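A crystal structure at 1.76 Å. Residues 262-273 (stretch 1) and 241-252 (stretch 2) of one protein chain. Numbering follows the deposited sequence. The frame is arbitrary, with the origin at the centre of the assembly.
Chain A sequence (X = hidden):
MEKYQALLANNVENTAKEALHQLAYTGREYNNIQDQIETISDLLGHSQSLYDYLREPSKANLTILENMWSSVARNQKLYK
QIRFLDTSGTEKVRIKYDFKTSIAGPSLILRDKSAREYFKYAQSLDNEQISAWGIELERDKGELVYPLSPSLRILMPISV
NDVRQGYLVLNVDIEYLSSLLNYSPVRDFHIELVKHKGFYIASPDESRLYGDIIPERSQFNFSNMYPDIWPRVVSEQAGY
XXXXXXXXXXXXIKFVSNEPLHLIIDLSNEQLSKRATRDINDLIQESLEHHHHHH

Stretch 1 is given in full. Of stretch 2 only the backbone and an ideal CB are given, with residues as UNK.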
# COMPACT_ATOMS: atom_id res chain seq x y z
N HIS A 262 -9.22 3.57 5.69
CA HIS A 262 -9.94 4.89 5.86
C HIS A 262 -9.05 6.00 5.43
O HIS A 262 -7.88 6.06 5.79
CB HIS A 262 -10.31 5.06 7.35
CG HIS A 262 -11.09 3.91 7.89
ND1 HIS A 262 -12.37 3.61 7.43
CD2 HIS A 262 -10.82 3.01 8.87
CE1 HIS A 262 -12.84 2.57 8.10
NE2 HIS A 262 -11.93 2.19 8.99
N LEU A 263 -9.58 6.90 4.60
CA LEU A 263 -8.78 7.99 4.11
C LEU A 263 -9.28 9.21 4.93
O LEU A 263 -10.48 9.44 5.02
CB LEU A 263 -9.08 8.28 2.62
CG LEU A 263 -8.39 7.34 1.60
CD1 LEU A 263 -8.57 5.86 1.94
CD2 LEU A 263 -9.06 7.66 0.22
N ILE A 264 -8.33 9.95 5.46
CA ILE A 264 -8.65 11.06 6.42
C ILE A 264 -8.00 12.31 6.01
O ILE A 264 -6.81 12.35 5.66
CB ILE A 264 -8.11 10.67 7.78
CG1 ILE A 264 -8.71 9.33 8.27
CG2 ILE A 264 -8.26 11.82 8.85
CD1 ILE A 264 -10.16 9.32 8.50
N ILE A 265 -8.75 13.44 6.10
CA ILE A 265 -8.17 14.74 6.00
C ILE A 265 -8.49 15.38 7.35
O ILE A 265 -9.66 15.51 7.69
CB ILE A 265 -8.76 15.57 4.83
CG1 ILE A 265 -8.30 14.92 3.53
CG2 ILE A 265 -8.23 17.04 4.85
CD1 ILE A 265 -8.89 15.49 2.29
N ASP A 266 -7.45 15.69 8.11
CA ASP A 266 -7.56 16.18 9.50
C ASP A 266 -6.89 17.54 9.51
O ASP A 266 -5.70 17.66 9.29
CB ASP A 266 -6.93 15.14 10.47
CG ASP A 266 -6.72 15.66 11.88
OD1 ASP A 266 -7.02 16.85 12.15
OD2 ASP A 266 -6.21 14.86 12.70
N LEU A 267 -7.67 18.63 9.70
CA LEU A 267 -7.09 19.97 9.75
C LEU A 267 -7.45 20.62 11.11
O LEU A 267 -8.61 20.56 11.58
CB LEU A 267 -7.74 20.84 8.70
CG LEU A 267 -7.37 20.36 7.29
CD1 LEU A 267 -8.49 20.76 6.34
CD2 LEU A 267 -6.05 21.00 6.97
N SER A 268 -6.44 21.17 11.77
CA SER A 268 -6.72 21.90 13.06
C SER A 268 -7.27 23.29 12.72
O SER A 268 -7.23 23.76 11.54
CB SER A 268 -5.41 22.09 13.79
OG SER A 268 -4.60 22.93 12.97
N ASN A 269 -7.79 23.97 13.74
CA ASN A 269 -8.27 25.35 13.53
C ASN A 269 -7.25 26.20 12.90
O ASN A 269 -7.57 27.05 12.07
CB ASN A 269 -8.64 26.00 14.86
CG ASN A 269 -9.85 25.35 15.47
OD1 ASN A 269 -9.97 25.26 16.70
ND2 ASN A 269 -10.75 24.87 14.62
N GLU A 270 -6.00 26.00 13.27
CA GLU A 270 -4.97 26.89 12.79
C GLU A 270 -4.87 26.70 11.27
O GLU A 270 -4.73 27.67 10.50
CB GLU A 270 -3.66 26.56 13.48
CG GLU A 270 -2.52 27.39 13.01
CD GLU A 270 -2.27 28.58 13.90
OE1 GLU A 270 -2.59 28.49 15.12
OE2 GLU A 270 -1.73 29.61 13.39
N GLN A 271 -4.98 25.44 10.84
CA GLN A 271 -4.74 25.15 9.43
C GLN A 271 -5.91 25.63 8.66
O GLN A 271 -5.77 26.09 7.54
CB GLN A 271 -4.48 23.65 9.19
CG GLN A 271 -3.32 23.08 10.01
CD GLN A 271 -3.15 21.60 9.77
OE1 GLN A 271 -3.87 20.79 10.36
NE2 GLN A 271 -2.21 21.24 8.92
N LEU A 272 -7.09 25.59 9.28
CA LEU A 272 -8.30 26.04 8.62
C LEU A 272 -8.32 27.56 8.39
O LEU A 272 -8.77 28.02 7.33
CB LEU A 272 -9.51 25.61 9.43
CG LEU A 272 -9.89 24.14 9.48
CD1 LEU A 272 -10.90 23.93 10.64
CD2 LEU A 272 -10.56 23.77 8.19
N SER A 273 -7.86 28.32 9.38
CA SER A 273 -7.78 29.79 9.26
C SER A 273 -7.07 30.22 7.97
O SER A 273 -7.58 31.02 7.16
CB SER A 273 -6.98 30.39 10.43
OG SER A 273 -7.47 29.91 11.65
N UNK A 241 -16.76 15.51 10.55
CA UNK A 241 -17.10 15.93 11.90
C UNK A 241 -16.18 17.03 12.35
O UNK A 241 -15.04 17.08 11.98
CB UNK A 241 -17.03 14.75 12.87
N UNK A 242 -16.68 17.96 13.18
CA UNK A 242 -15.85 19.06 13.63
C UNK A 242 -16.08 19.14 15.13
O UNK A 242 -17.27 19.30 15.57
CB UNK A 242 -16.18 20.37 12.92
N UNK A 243 -15.00 18.96 15.89
CA UNK A 243 -15.00 18.84 17.35
C UNK A 243 -14.76 20.20 18.04
O UNK A 243 -14.58 20.22 19.23
CB UNK A 243 -13.93 17.84 17.79
N UNK A 244 -14.67 21.30 17.31
CA UNK A 244 -14.28 22.57 17.94
C UNK A 244 -12.80 22.89 17.79
O UNK A 244 -12.39 24.04 17.91
CB UNK A 244 -14.64 22.54 19.43
N UNK A 245 -11.99 21.87 17.53
CA UNK A 245 -10.54 22.05 17.41
C UNK A 245 -9.91 21.44 16.13
O UNK A 245 -8.86 21.90 15.63
CB UNK A 245 -9.87 21.43 18.64
N UNK A 246 -10.57 20.43 15.62
CA UNK A 246 -10.15 19.76 14.38
C UNK A 246 -11.39 19.53 13.55
O UNK A 246 -12.44 19.09 14.05
CB UNK A 246 -9.42 18.44 14.66
N UNK A 247 -11.23 19.75 12.25
CA UNK A 247 -12.20 19.28 11.26
C UNK A 247 -11.62 17.99 10.66
O UNK A 247 -10.46 18.00 10.27
CB UNK A 247 -12.47 20.33 10.19
N UNK A 248 -12.36 16.91 10.72
CA UNK A 248 -11.88 15.66 10.11
C UNK A 248 -12.91 15.30 9.04
O UNK A 248 -14.14 15.13 9.34
CB UNK A 248 -11.71 14.54 11.14
N UNK A 249 -12.44 15.14 7.80
CA UNK A 249 -13.24 14.62 6.75
C UNK A 249 -12.73 13.19 6.47
O UNK A 249 -11.52 12.96 6.61
CB UNK A 249 -13.18 15.52 5.51
N UNK A 250 -13.65 12.28 6.21
CA UNK A 250 -13.27 10.87 6.15
C UNK A 250 -14.05 10.15 5.07
O UNK A 250 -15.19 10.52 4.67
CB UNK A 250 -13.50 10.19 7.50
N UNK A 251 -13.42 9.10 4.53
CA UNK A 251 -14.10 8.25 3.60
C UNK A 251 -13.42 6.88 3.78
O UNK A 251 -12.42 6.77 4.50
CB UNK A 251 -14.03 8.78 2.17
N UNK A 252 -13.96 5.88 3.12
CA UNK A 252 -13.41 4.50 3.21
C UNK A 252 -13.30 3.86 1.84
O UNK A 252 -14.22 4.04 1.00
CB UNK A 252 -14.28 3.63 4.11

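Strand 262-268 runs antiparallel to 246-252, and the seven paired positions alternate between two sheet faces, one carrying His262, Ile264, Asp266 and Ser268, the other Leu263, Ile265 and Leu267.

Position 241 is extended, with no stretch 1 neighbour, so many residues would suit; it is Ser241. Position 242 is also extended and its CB points sideways, so only a long side chain could reach the helix start at Asn269 and Leu272. Tyr242 does so: its CE1 lies 4.2 Å from Leu272 CD1. Position 243 begins an open turn, suiting small polar residues; Ser243 OG accepts from the backbone N of 246 at 3.3 Å. Position 244 has phi/psi of 97/-21, and a CB would jam against the carbonyl O of 243; this calls for glycine, and Gly244 is found. At 245 the CB points away, which leaves polar or charged residues free to extend. Glu245 contributes mainly its backbone, its O accepting from Asn269 N at 3.0 Å.

Position 246 pairs with Ser268, and its ideal CB is 3.8 Å from Asp266 OD1; a polar or basic side chain would suit, as would an aromatic ring laid against Ser268. At His246, Ser268 CB sits over one face of the ring, 4.0 Å from the His246 ring centroid.

At 247 the CB shares the face of Leu267 and lies 4.0 Å from Leu272 CD1, favouring Leu, Ile, Val or Met. Leu247 places CD2 3.8 Å from Leu272 CD2, while its N donates to Leu267 O at 2.8 Å.

Position 248 looks onto Ile264 CG2 beside Asp266, so a beta-branched aliphatic would fit well. Ile248 brings its CG2 to 3.8 Å from Ile264 CG2.

Position 249 pairs with Ile265; small or aliphatic residues would serve. Ala249 CB lies 4.4 Å from Ile265 CB, and Ala249 N donates to Ile265 O at 2.8 Å.

At 250 the ideal CB is 3.6 Å from Ile264 CD1, suiting aliphatic or aromatic residues. Phe250 keeps that contact through CB, and chi1 of 48° (p) leads its ring away.

Position 251 shares the face of Leu263 and would take a small or aliphatic residue. Ser251 puts OG 3.7 Å from Leu263 CB, and its O accepts from Leu263 N at 2.8 Å.

Position 252 has its CB 3.8 Å from His262 ND1, inviting a short polar side chain such as Ser, Thr, Asp or Asn. Ser252 OG accepts from His262 ND1 at 2.8 Å.

Stretch 2 241-252: SYSGEHLIAFSS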
# COMPACT_ATOMS: atom_id res chain seq x y z
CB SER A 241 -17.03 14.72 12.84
OG SER A 241 -17.69 15.03 14.05
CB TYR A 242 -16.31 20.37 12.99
CG TYR A 242 -15.56 21.58 13.51
CD1 TYR A 242 -14.18 21.69 13.35
CD2 TYR A 242 -16.23 22.62 14.15
CE1 TYR A 242 -13.49 22.79 13.78
CE2 TYR A 242 -15.53 23.76 14.62
CZ TYR A 242 -14.18 23.83 14.44
OH TYR A 242 -13.44 24.90 14.92
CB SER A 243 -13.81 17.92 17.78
OG SER A 243 -12.56 18.58 17.47
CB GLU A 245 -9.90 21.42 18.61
CG GLU A 245 -10.28 22.17 19.89
CD GLU A 245 -9.17 22.14 20.91
OE1 GLU A 245 -8.92 21.04 21.48
OE2 GLU A 245 -8.53 23.20 21.14
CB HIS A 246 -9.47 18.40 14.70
CG HIS A 246 -8.01 18.54 15.04
ND1 HIS A 246 -7.57 18.96 16.28
CD2 HIS A 246 -6.90 18.36 14.29
CE1 HIS A 246 -6.25 19.05 16.27
NE2 HIS A 246 -5.82 18.71 15.06
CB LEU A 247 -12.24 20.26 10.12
CG LEU A 247 -13.00 19.71 8.89
CD1 LEU A 247 -14.50 19.38 9.17
CD2 LEU A 247 -12.83 20.70 7.71
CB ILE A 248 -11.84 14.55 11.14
CG1 ILE A 248 -10.85 14.92 12.26
CG2 ILE A 248 -11.37 13.23 10.46
CD1 ILE A 248 -10.90 13.96 13.27
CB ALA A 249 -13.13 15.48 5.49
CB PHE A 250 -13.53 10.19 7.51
CG PHE A 250 -14.94 10.50 8.09
CD1 PHE A 250 -16.05 9.75 7.74
CD2 PHE A 250 -15.10 11.58 9.00
CE1 PHE A 250 -17.34 10.08 8.26
CE2 PHE A 250 -16.36 11.89 9.51
CZ PHE A 250 -17.45 11.16 9.13
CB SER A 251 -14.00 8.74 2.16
OG SER A 251 -12.62 8.67 1.79
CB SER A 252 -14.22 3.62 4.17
OG SER A 252 -14.22 4.21 5.45
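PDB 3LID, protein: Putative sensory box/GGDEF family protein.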